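Local coordinates for protein cadherin-23 (Mus musculus, PDB 5VH2) that probably mediates calcium-dependent cell adhesion and takes part in the mechanotransduction of hearing, its tandem cadherin repeats joined by bound metal ions, at residues L16-T21 / V101-E106; Y70-T75 / L107-Q112; Y148-Y153 / Y185-V190. The protein carries 1 engineered substitution. All blocks are in the same frame, centred on the assembly; numbering follows the deposited sequence.

Contact 1: residues L16-T21 / V101-E106; sequences LGLRET and VTLLNE. With CA (calcium ion), chain F; CA (calcium ion), chain G.
E106 meets the guanidinium of R19 at its edge, near the plane; the carboxylate and guanidinium planes are 75° apart. Both bonds of the salt bridge are long and weak, NE and NH2 of R19 each lying 3.4 Å from E106 OE1. E106 OE2 takes the backbone N-H of T21 at 3.1 Å, nearly along its C-O axis. The E20 carboxylate is divided between two calcium ions: OE2 binds one at 2.2 Å and accepts E106 N (3.0 Å) on its anti lone pair; OE1 binds the other calcium and probably accepts a hydrogen bond from Y73 N. N105 OD1 and E106 O join OE2 on the first ion.

Strands 12-19 and 94-104 pair in the parallel sense, their short segments 56° apart, tied by L18 N to T102 O and by L104 N to L18 O at 2.8 Å. L18 chi1 (178°) sets CG anti to the backbone N, whence CD2 reaches V101 CG1 at 3.7 Å and L103 CD2, suiting leucine and valine to this buried face. G17 fits a backbone with positive phi. Glutamate suits both acidic positions: calcium probably offsets E20's charge and R19 partly that of E106, while E20, N105 and E106, just past the strands, share one calcium.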
loop_
_atom_site.group_PDB
_atom_site.type_symbol
_atom_site.label_atom_id
_atom_site.label_comp_id
_atom_site.label_asym_id
_atom_site.label_seq_id
_atom_site.Cartn_x
_atom_site.Cartn_y
_atom_site.Cartn_z
ATOM N N LEU A 16 -8.155 12.463 -9.503
ATOM C CA LEU A 16 -7.043 11.559 -9.809
ATOM C C LEU A 16 -5.938 11.715 -8.771
ATOM O O LEU A 16 -5.606 12.836 -8.365
ATOM C CB LEU A 16 -6.477 11.837 -11.205
ATOM C CG LEU A 16 -7.544 12.038 -12.300
ATOM C CD1 LEU A 16 -6.976 12.479 -13.632
ATOM C CD2 LEU A 16 -8.390 10.782 -12.429
ATOM N N GLY A 17 -5.366 10.599 -8.336
ATOM C CA GLY A 17 -4.222 10.642 -7.439
ATOM C C GLY A 17 -4.557 11.034 -6.012
ATOM O O GLY A 17 -3.780 11.729 -5.345
ATOM N N LEU A 18 -5.721 10.602 -5.555
ATOM C CA LEU A 18 -6.078 10.714 -4.151
ATOM C C LEU A 18 -5.156 9.795 -3.365
ATOM O O LEU A 18 -5.062 8.605 -3.650
ATOM C CB LEU A 18 -7.528 10.292 -3.934
ATOM C CG LEU A 18 -8.106 10.289 -2.519
ATOM C CD1 LEU A 18 -8.185 11.698 -1.988
ATOM C CD2 LEU A 18 -9.498 9.703 -2.492
ATOM N N ARG A 19 -4.477 10.359 -2.376
ATOM C CA ARG A 19 -3.486 9.611 -1.615
ATOM C C ARG A 19 -4.188 8.456 -0.888
ATOM O O ARG A 19 -5.143 8.699 -0.142
ATOM C CB ARG A 19 -2.818 10.543 -0.599
ATOM C CG ARG A 19 -2.042 11.709 -1.216
ATOM C CD ARG A 19 -1.454 12.661 -0.215
ATOM N NE ARG A 19 -0.479 12.023 0.667
ATOM C CZ ARG A 19 0.392 12.685 1.435
ATOM N NH1 ARG A 19 0.464 14.024 1.438
ATOM N NH2 ARG A 19 1.234 12.010 2.211
ATOM N N GLU A 20 -3.736 7.219 -1.092
ATOM C CA GLU A 20 -4.418 6.057 -0.480
ATOM C C GLU A 20 -4.404 6.100 1.047
ATOM O O GLU A 20 -5.333 5.592 1.681
ATOM C CB GLU A 20 -3.876 4.708 -0.994
ATOM C CG GLU A 20 -2.464 4.416 -0.560
ATOM C CD GLU A 20 -2.036 2.969 -0.733
ATOM O OE1 GLU A 20 -2.827 2.030 -0.446
ATOM O OE2 GLU A 20 -0.864 2.778 -1.124
ATOM N N THR A 21 -3.382 6.739 1.622
ATOM C CA THR A 21 -3.301 6.908 3.085
ATOM C C THR A 21 -4.029 8.152 3.590
ATOM O O THR A 21 -3.862 8.542 4.746
ATOM C CB THR A 21 -1.833 6.976 3.601
ATOM O OG1 THR A 21 -1.165 8.130 3.079
ATOM C CG2 THR A 21 -1.059 5.717 3.235
ATOM N N VAL A 101 -12.784 8.271 -9.124
ATOM C CA VAL A 101 -11.659 8.470 -8.198
ATOM C C VAL A 101 -10.588 7.407 -8.446
ATOM O O VAL A 101 -10.884 6.223 -8.414
ATOM C CB VAL A 101 -12.129 8.375 -6.737
ATOM C CG1 VAL A 101 -10.988 8.703 -5.784
ATOM C CG2 VAL A 101 -13.301 9.328 -6.497
ATOM N N THR A 102 -9.354 7.833 -8.738
ATOM C CA THR A 102 -8.204 6.926 -8.785
ATOM C C THR A 102 -7.251 7.258 -7.639
ATOM O O THR A 102 -7.157 8.413 -7.207
ATOM C CB THR A 102 -7.426 7.001 -10.108
ATOM O OG1 THR A 102 -6.763 8.252 -10.200
ATOM C CG2 THR A 102 -8.315 6.847 -11.291
ATOM N N LEU A 103 -6.591 6.223 -7.128
ATOM C CA LEU A 103 -5.771 6.334 -5.926
ATOM C C LEU A 103 -4.282 6.380 -6.264
ATOM O O LEU A 103 -3.825 5.758 -7.231
ATOM C CB LEU A 103 -6.011 5.132 -5.017
ATOM C CG LEU A 103 -7.372 4.952 -4.367
ATOM C CD1 LEU A 103 -7.264 3.940 -3.245
ATOM C CD2 LEU A 103 -7.864 6.269 -3.801
ATOM N N LEU A 104 -3.529 7.087 -5.433
ATOM C CA LEU A 104 -2.088 7.198 -5.581
ATOM C C LEU A 104 -1.465 6.145 -4.665
ATOM O O LEU A 104 -1.658 6.176 -3.458
ATOM C CB LEU A 104 -1.646 8.616 -5.199
ATOM C CG LEU A 104 -0.170 8.910 -4.905
ATOM C CD1 LEU A 104 0.685 8.591 -6.106
ATOM C CD2 LEU A 104 -0.021 10.377 -4.544
ATOM N N ASN A 105 -0.765 5.184 -5.241
ATOM C CA ASN A 105 0.003 4.228 -4.451
ATOM C C ASN A 105 1.063 4.956 -3.638
ATOM O O ASN A 105 1.830 5.746 -4.167
ATOM C CB ASN A 105 0.657 3.202 -5.359
ATOM C CG ASN A 105 1.315 2.068 -4.584
ATOM O OD1 ASN A 105 0.999 1.806 -3.403
ATOM N ND2 ASN A 105 2.242 1.376 -5.249
ATOM N N GLU A 106 1.042 4.739 -2.338
ATOM C CA GLU A 106 2.062 5.252 -1.457
ATOM C C GLU A 106 2.691 4.092 -0.720
ATOM O O GLU A 106 2.128 2.997 -0.681
ATOM C CB GLU A 106 1.447 6.175 -0.429
ATOM C CG GLU A 106 0.613 7.317 -0.971
ATOM C CD GLU A 106 0.307 8.325 0.126
ATOM O OE1 GLU A 106 1.216 9.115 0.473
ATOM O OE2 GLU A 106 -0.817 8.285 0.685
HETATM CA CA CA F . 0.774 1.250 -1.328
HETATM CA CA CA G . -1.642 -0.138 0.707
#

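Contact 2: residues Y70-T75 / L107-Q112; sequences YLDYET and LDEAVQ. With CA (calcium ion), chain G; NA (sodium ion), chain H; CA (calcium ion), chain F.
D108 faces E74 across a pair of calcium ions, and its carboxylate grips both. D108 OD1 bridges them, while OD2 completes a two-oxygen hold on the calcium bound also by D72, E109 and E20. Aspartate suits the place because one short carboxylate thus serves both ions. E74 answers with OE2, which binds that calcium at 2.0 Å and also reaches the second, where E74 OE1 joins it. E74 OE2 and D108 OD1 stand 3.5 Å apart, like charges that the metals probably make tolerable.

E109 next bends at chi2 (-69°), which places CD; its OE1 lies 2.3 Å from the calcium it shares with D72, and E109 OE1 is 3.4 Å from D72 OD1. D72 is held by an Asx turn, E74 N to D72 OD1, and by T75 OG1, 2.7 Å from D72 OD2. The carbonyl oxygens of E109 and A110 turn to a sodium ion, completed by D141, D193 and the engineered D139.

Segment 70-75 is the loop between strands 64-67 and 78-87, with L71 and Y73 packed on L103 of strand 94-104. On the other side V111 enters strand 111-113, which pairs with strand 131-139 through Q112 and Y138.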
loop_
_atom_site.group_PDB
_atom_site.type_symbol
_atom_site.label_atom_id
_atom_site.label_comp_id
_atom_site.label_asym_id
_atom_site.label_seq_id
_atom_site.Cartn_x
_atom_site.Cartn_y
_atom_site.Cartn_z
ATOM N N TYR A 70 -10.947 3.871 5.591
ATOM C CA TYR A 70 -9.616 3.917 5.052
ATOM C C TYR A 70 -9.610 3.387 3.626
ATOM O O TYR A 70 -10.514 2.612 3.222
ATOM C CB TYR A 70 -8.688 3.141 5.950
ATOM C CG TYR A 70 -8.638 3.746 7.326
ATOM C CD1 TYR A 70 -8.113 5.013 7.492
ATOM C CD2 TYR A 70 -9.146 3.086 8.460
ATOM C CE1 TYR A 70 -8.001 5.595 8.758
ATOM C CE2 TYR A 70 -9.114 3.680 9.710
ATOM C CZ TYR A 70 -8.527 4.938 9.854
ATOM O OH TYR A 70 -8.474 5.579 11.070
ATOM N N LEU A 71 -8.654 3.895 2.846
ATOM C CA LEU A 71 -8.491 3.462 1.472
ATOM C C LEU A 71 -7.278 2.568 1.377
ATOM O O LEU A 71 -6.494 2.492 2.324
ATOM C CB LEU A 71 -8.366 4.654 0.517
ATOM C CG LEU A 71 -9.538 5.629 0.561
ATOM C CD1 LEU A 71 -9.118 6.950 -0.076
ATOM C CD2 LEU A 71 -10.727 5.027 -0.167
ATOM N N ASP A 72 -7.221 1.814 0.274
ATOM C CA ASP A 72 -6.110 0.927 0.019
ATOM C C ASP A 72 -5.896 0.710 -1.491
ATOM O O ASP A 72 -6.727 0.072 -2.186
ATOM C CB ASP A 72 -6.356 -0.379 0.762
ATOM C CG ASP A 72 -5.155 -1.302 0.755
ATOM O OD1 ASP A 72 -4.030 -0.874 0.355
ATOM O OD2 ASP A 72 -5.356 -2.464 1.181
ATOM N N TYR A 73 -4.774 1.231 -1.995
ATOM C CA TYR A 73 -4.366 1.001 -3.378
ATOM C C TYR A 73 -4.291 -0.485 -3.702
ATOM O O TYR A 73 -4.773 -0.943 -4.747
ATOM C CB TYR A 73 -3.012 1.631 -3.633
ATOM C CG TYR A 73 -2.570 1.568 -5.068
ATOM C CD1 TYR A 73 -2.972 2.537 -5.976
ATOM C CD2 TYR A 73 -1.732 0.568 -5.518
ATOM C CE1 TYR A 73 -2.573 2.504 -7.301
ATOM C CE2 TYR A 73 -1.326 0.523 -6.854
ATOM C CZ TYR A 73 -1.760 1.497 -7.742
ATOM O OH TYR A 73 -1.393 1.493 -9.064
ATOM N N GLU A 74 -3.724 -1.233 -2.769
ATOM C CA GLU A 74 -3.514 -2.670 -2.930
ATOM C C GLU A 74 -4.786 -3.503 -2.840
ATOM O O GLU A 74 -4.748 -4.665 -3.184
ATOM C CB GLU A 74 -2.502 -3.173 -1.891
ATOM C CG GLU A 74 -1.019 -2.862 -2.190
ATOM C CD GLU A 74 -0.626 -1.393 -2.004
ATOM O OE1 GLU A 74 0.271 -0.936 -2.745
ATOM O OE2 GLU A 74 -1.190 -0.687 -1.130
ATOM N N THR A 75 -5.903 -2.945 -2.379
ATOM C CA THR A 75 -7.215 -3.635 -2.441
ATOM C C THR A 75 -8.112 -3.112 -3.569
ATOM O O THR A 75 -8.860 -3.883 -4.150
ATOM C CB THR A 75 -7.999 -3.497 -1.131
ATOM O OG1 THR A 75 -7.222 -4.026 -0.062
ATOM C CG2 THR A 75 -9.365 -4.244 -1.220
ATOM N N LEU A 107 3.850 4.342 -0.131
ATOM C CA LEU A 107 4.594 3.323 0.578
ATOM C C LEU A 107 3.999 3.095 1.965
ATOM O O LEU A 107 4.409 3.718 2.948
ATOM C CB LEU A 107 6.044 3.752 0.681
ATOM C CG LEU A 107 7.052 2.661 1.042
ATOM C CD1 LEU A 107 7.351 1.693 -0.107
ATOM C CD2 LEU A 107 8.326 3.352 1.491
ATOM N N ASP A 108 3.044 2.170 2.030
ATOM C CA ASP A 108 2.329 1.831 3.265
ATOM C C ASP A 108 2.217 0.313 3.528
ATOM O O ASP A 108 1.390 -0.118 4.317
ATOM C CB ASP A 108 0.927 2.439 3.206
ATOM C CG ASP A 108 0.046 1.815 2.120
ATOM O OD1 ASP A 108 0.567 1.257 1.129
ATOM O OD2 ASP A 108 -1.187 1.894 2.239
ATOM N N GLU A 109 3.039 -0.488 2.864
ATOM C CA GLU A 109 2.913 -1.944 2.964
ATOM C C GLU A 109 4.259 -2.578 3.239
ATOM O O GLU A 109 5.280 -1.935 3.077
ATOM C CB GLU A 109 2.319 -2.562 1.687
ATOM C CG GLU A 109 0.959 -2.051 1.285
ATOM C CD GLU A 109 -0.136 -2.483 2.222
ATOM O OE1 GLU A 109 -1.270 -2.025 2.025
ATOM O OE2 GLU A 109 0.131 -3.269 3.145
ATOM N N ALA A 110 4.228 -3.865 3.607
ATOM C CA ALA A 110 5.415 -4.600 4.029
ATOM C C ALA A 110 6.181 -5.139 2.812
ATOM O O ALA A 110 6.215 -4.479 1.756
ATOM C CB ALA A 110 5.020 -5.717 5.003
ATOM N N VAL A 111 6.826 -6.296 2.964
ATOM C CA VAL A 111 7.723 -6.840 1.960
ATOM C C VAL A 111 7.641 -8.360 2.007
ATOM O O VAL A 111 7.621 -8.932 3.108
ATOM C CB VAL A 111 9.163 -6.496 2.335
ATOM C CG1 VAL A 111 10.109 -7.106 1.328
ATOM C CG2 VAL A 111 9.340 -4.986 2.447
ATOM N N GLN A 112 7.654 -9.007 0.837
ATOM C CA GLN A 112 7.741 -10.481 0.756
ATOM C C GLN A 112 9.145 -10.938 0.351
ATOM O O GLN A 112 9.800 -10.264 -0.438
ATOM C CB GLN A 112 6.784 -11.037 -0.294
ATOM C CG GLN A 112 5.340 -10.618 -0.179
ATOM C CD GLN A 112 4.550 -11.083 -1.376
ATOM O OE1 GLN A 112 4.064 -12.215 -1.418
ATOM N NE2 GLN A 112 4.425 -10.212 -2.375
HETATM CA CA CA G . -1.642 -0.138 0.707
HETATM NA NA NA H . 6.527 -2.345 1.117
HETATM CA CA CA F . 0.774 1.250 -1.328
#

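Contact 3: residues Y148-Y153 / Y185-V190; sequences YRFDAY and YTLTVV
R149 and V190 form a hydrogen-bonded antiparallel pair: R149 N gives to V190 O at 3.2 Å and V190 N to R149 O at 2.8 Å. F150 and V189 make the non-hydrogen-bonded pair beside it, and beyond that D151 N reaches T188 O at 3.0 Å as segment 148-153 leaves its strand.

The apolar contacts gather on the face of F150 and V189. F150 CE1 approaches L187 CD1 obliquely at 3.6 Å, while V189 CG2 sits at the ring's edge. F150 and V189 also touch I164 of strand 162-164, which belongs to the opposing sheet, so large hydrophobic residues suit this inner face of the sandwich.

On the other face, V190 CG1 lies over one face of the R149 guanidinium, toward its rim, 3.6 Å from NH1. D151 CG stands between the backbone N and the carbonyl carbon (chi1 85°), beside T188; OD1 is 3.2 Å from T188 CB and hydrogen-bonded to T154 OG1. An alanine in place of D151 would probably leave T154 OG1 without this acceptor and uncover the methyl of T188, though CB would still meet V190 CG2.

R149 thus spreads its flat group against a valine while NE makes a salt bridge to D192. The F150 side is mainly hydrophobic, the Y148 hydroxyl being satisfied by A137 N; strand 147-150, outermost in its sheet within the chain, packs F150 inward between the two sheets of the cadherin sandwich.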
loop_
_atom_site.group_PDB
_atom_site.type_symbol
_atom_site.label_atom_id
_atom_site.label_comp_id
_atom_site.label_asym_id
_atom_site.label_seq_id
_atom_site.Cartn_x
_atom_site.Cartn_y
_atom_site.Cartn_z
ATOM N N TYR A 148 19.244 -4.810 2.847
ATOM C CA TYR A 148 19.342 -5.985 3.707
ATOM C C TYR A 148 20.349 -5.760 4.828
ATOM O O TYR A 148 21.390 -5.164 4.616
ATOM C CB TYR A 148 19.703 -7.220 2.865
ATOM C CG TYR A 148 18.761 -7.459 1.683
ATOM C CD1 TYR A 148 18.918 -6.752 0.494
ATOM C CD2 TYR A 148 17.702 -8.378 1.760
ATOM C CE1 TYR A 148 18.069 -6.962 -0.583
ATOM C CE2 TYR A 148 16.852 -8.584 0.676
ATOM C CZ TYR A 148 17.059 -7.877 -0.493
ATOM O OH TYR A 148 16.252 -8.051 -1.586
ATOM N N ARG A 149 20.008 -6.225 6.020
ATOM C CA ARG A 149 20.932 -6.247 7.160
ATOM C C ARG A 149 20.590 -7.387 8.127
ATOM O O ARG A 149 19.424 -7.823 8.180
ATOM C CB ARG A 149 20.846 -4.923 7.918
ATOM C CG ARG A 149 19.533 -4.735 8.686
ATOM C CD ARG A 149 19.474 -3.400 9.375
ATOM N NE ARG A 149 18.105 -2.898 9.376
ATOM C CZ ARG A 149 17.205 -3.095 10.342
ATOM N NH1 ARG A 149 15.987 -2.570 10.228
ATOM N NH2 ARG A 149 17.485 -3.854 11.400
ATOM N N PHE A 150 21.557 -7.788 8.934
ATOM C CA PHE A 150 21.274 -8.701 10.032
ATOM C C PHE A 150 20.631 -7.936 11.154
ATOM O O PHE A 150 20.932 -6.775 11.355
ATOM C CB PHE A 150 22.502 -9.421 10.588
ATOM C CG PHE A 150 23.162 -10.341 9.599
ATOM C CD1 PHE A 150 22.414 -11.256 8.888
ATOM C CD2 PHE A 150 24.542 -10.286 9.382
ATOM C CE1 PHE A 150 23.011 -12.077 7.948
ATOM C CE2 PHE A 150 25.146 -11.076 8.418
ATOM C CZ PHE A 150 24.375 -12.010 7.733
ATOM N N ASP A 151 19.716 -8.603 11.831
ATOM C CA ASP A 151 18.936 -7.988 12.862
ATOM C C ASP A 151 19.804 -7.835 14.128
ATOM O O ASP A 151 20.899 -8.418 14.269
ATOM C CB ASP A 151 17.635 -8.757 13.086
ATOM C CG ASP A 151 17.781 -9.939 14.027
ATOM O OD1 ASP A 151 18.763 -10.740 13.897
ATOM O OD2 ASP A 151 16.885 -10.070 14.906
ATOM N N ALA A 152 19.274 -7.020 15.032
ATOM C CA ALA A 152 19.954 -6.645 16.275
ATOM C C ALA A 152 20.334 -7.830 17.133
ATOM O O ALA A 152 21.358 -7.775 17.843
ATOM C CB ALA A 152 19.091 -5.693 17.109
ATOM N N TYR A 153 19.489 -8.867 17.110
ATOM C CA TYR A 153 19.656 -10.013 18.018
ATOM C C TYR A 153 20.545 -11.085 17.432
ATOM O O TYR A 153 20.798 -12.076 18.111
ATOM C CB TYR A 153 18.302 -10.631 18.343
ATOM C CG TYR A 153 17.264 -9.696 18.918
ATOM C CD1 TYR A 153 17.278 -9.359 20.280
ATOM C CD2 TYR A 153 16.186 -9.255 18.147
ATOM C CE1 TYR A 153 16.298 -8.559 20.841
ATOM C CE2 TYR A 153 15.198 -8.445 18.698
ATOM C CZ TYR A 153 15.260 -8.102 20.047
ATOM O OH TYR A 153 14.285 -7.316 20.627
ATOM N N TYR A 185 24.522 -22.016 12.281
ATOM C CA TYR A 185 24.135 -20.659 12.654
ATOM C C TYR A 185 22.739 -20.367 12.133
ATOM O O TYR A 185 22.395 -20.777 11.009
ATOM C CB TYR A 185 25.125 -19.653 12.063
ATOM C CG TYR A 185 26.527 -19.804 12.612
ATOM C CD1 TYR A 185 26.853 -19.308 13.877
ATOM C CD2 TYR A 185 27.518 -20.449 11.884
ATOM C CE1 TYR A 185 28.108 -19.505 14.421
ATOM C CE2 TYR A 185 28.796 -20.583 12.383
ATOM C CZ TYR A 185 29.094 -20.106 13.658
ATOM O OH TYR A 185 30.367 -20.256 14.190
ATOM N N THR A 186 21.911 -19.745 12.964
ATOM C CA THR A 186 20.619 -19.259 12.532
ATOM C C THR A 186 20.668 -17.739 12.482
ATOM O O THR A 186 20.676 -17.078 13.525
ATOM C CB THR A 186 19.490 -19.718 13.490
ATOM O OG1 THR A 186 19.482 -21.156 13.593
ATOM C CG2 THR A 186 18.135 -19.255 12.986
ATOM N N LEU A 187 20.752 -17.191 11.274
ATOM C CA LEU A 187 20.751 -15.722 11.071
ATOM C C LEU A 187 19.332 -15.206 10.781
ATOM O O LEU A 187 18.539 -15.904 10.159
ATOM C CB LEU A 187 21.661 -15.319 9.925
ATOM C CG LEU A 187 22.992 -16.053 9.845
ATOM C CD1 LEU A 187 23.880 -15.414 8.799
ATOM C CD2 LEU A 187 23.736 -16.086 11.166
ATOM N N THR A 188 19.050 -13.979 11.210
ATOM C CA THR A 188 17.765 -13.327 10.971
ATOM C C THR A 188 17.998 -12.068 10.141
ATOM O O THR A 188 18.617 -11.116 10.619
ATOM C CB THR A 188 17.098 -12.954 12.313
ATOM O OG1 THR A 188 16.710 -14.146 12.993
ATOM C CG2 THR A 188 15.863 -12.038 12.134
ATOM N N VAL A 189 17.512 -12.067 8.906
ATOM C CA VAL A 189 17.773 -10.945 7.992
ATOM C C VAL A 189 16.559 -10.028 7.928
ATOM O O VAL A 189 15.426 -10.488 7.799
ATOM C CB VAL A 189 18.123 -11.436 6.568
ATOM C CG1 VAL A 189 18.413 -10.257 5.648
ATOM C CG2 VAL A 189 19.323 -12.376 6.597
ATOM N N VAL A 190 16.789 -8.729 8.051
ATOM C CA VAL A 190 15.731 -7.761 7.868
ATOM C C VAL A 190 15.816 -7.181 6.471
ATOM O O VAL A 190 16.898 -6.827 5.998
ATOM C CB VAL A 190 15.845 -6.631 8.896
ATOM C CG1 VAL A 190 14.840 -5.530 8.583
ATOM C CG2 VAL A 190 15.598 -7.168 10.299
#

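Contacts 1 and 2 together build a two-calcium cluster. Their segments alternate along the chain, their centres lie 11 Å apart, and both bind the same two ions. They also touch directly: E20 OE1 is 2.6 Å from Y73 N, a probable hydrogen bond, whereas N105 OD1 and E74 OE1, 2.9 Å apart, are ligands of one calcium and not hydrogen-bonded. D141 of the second repeat completes that ion and also binds the sodium of contact 2, so the metals span the junction of the repeats, consistent with calcium stiffening cadherin linkers. Contact 3 lies within the second repeat: its centre is 25 Å from that of contact 2, with nearest atoms about 7 Å apart, and 34 Å from that of contact 1.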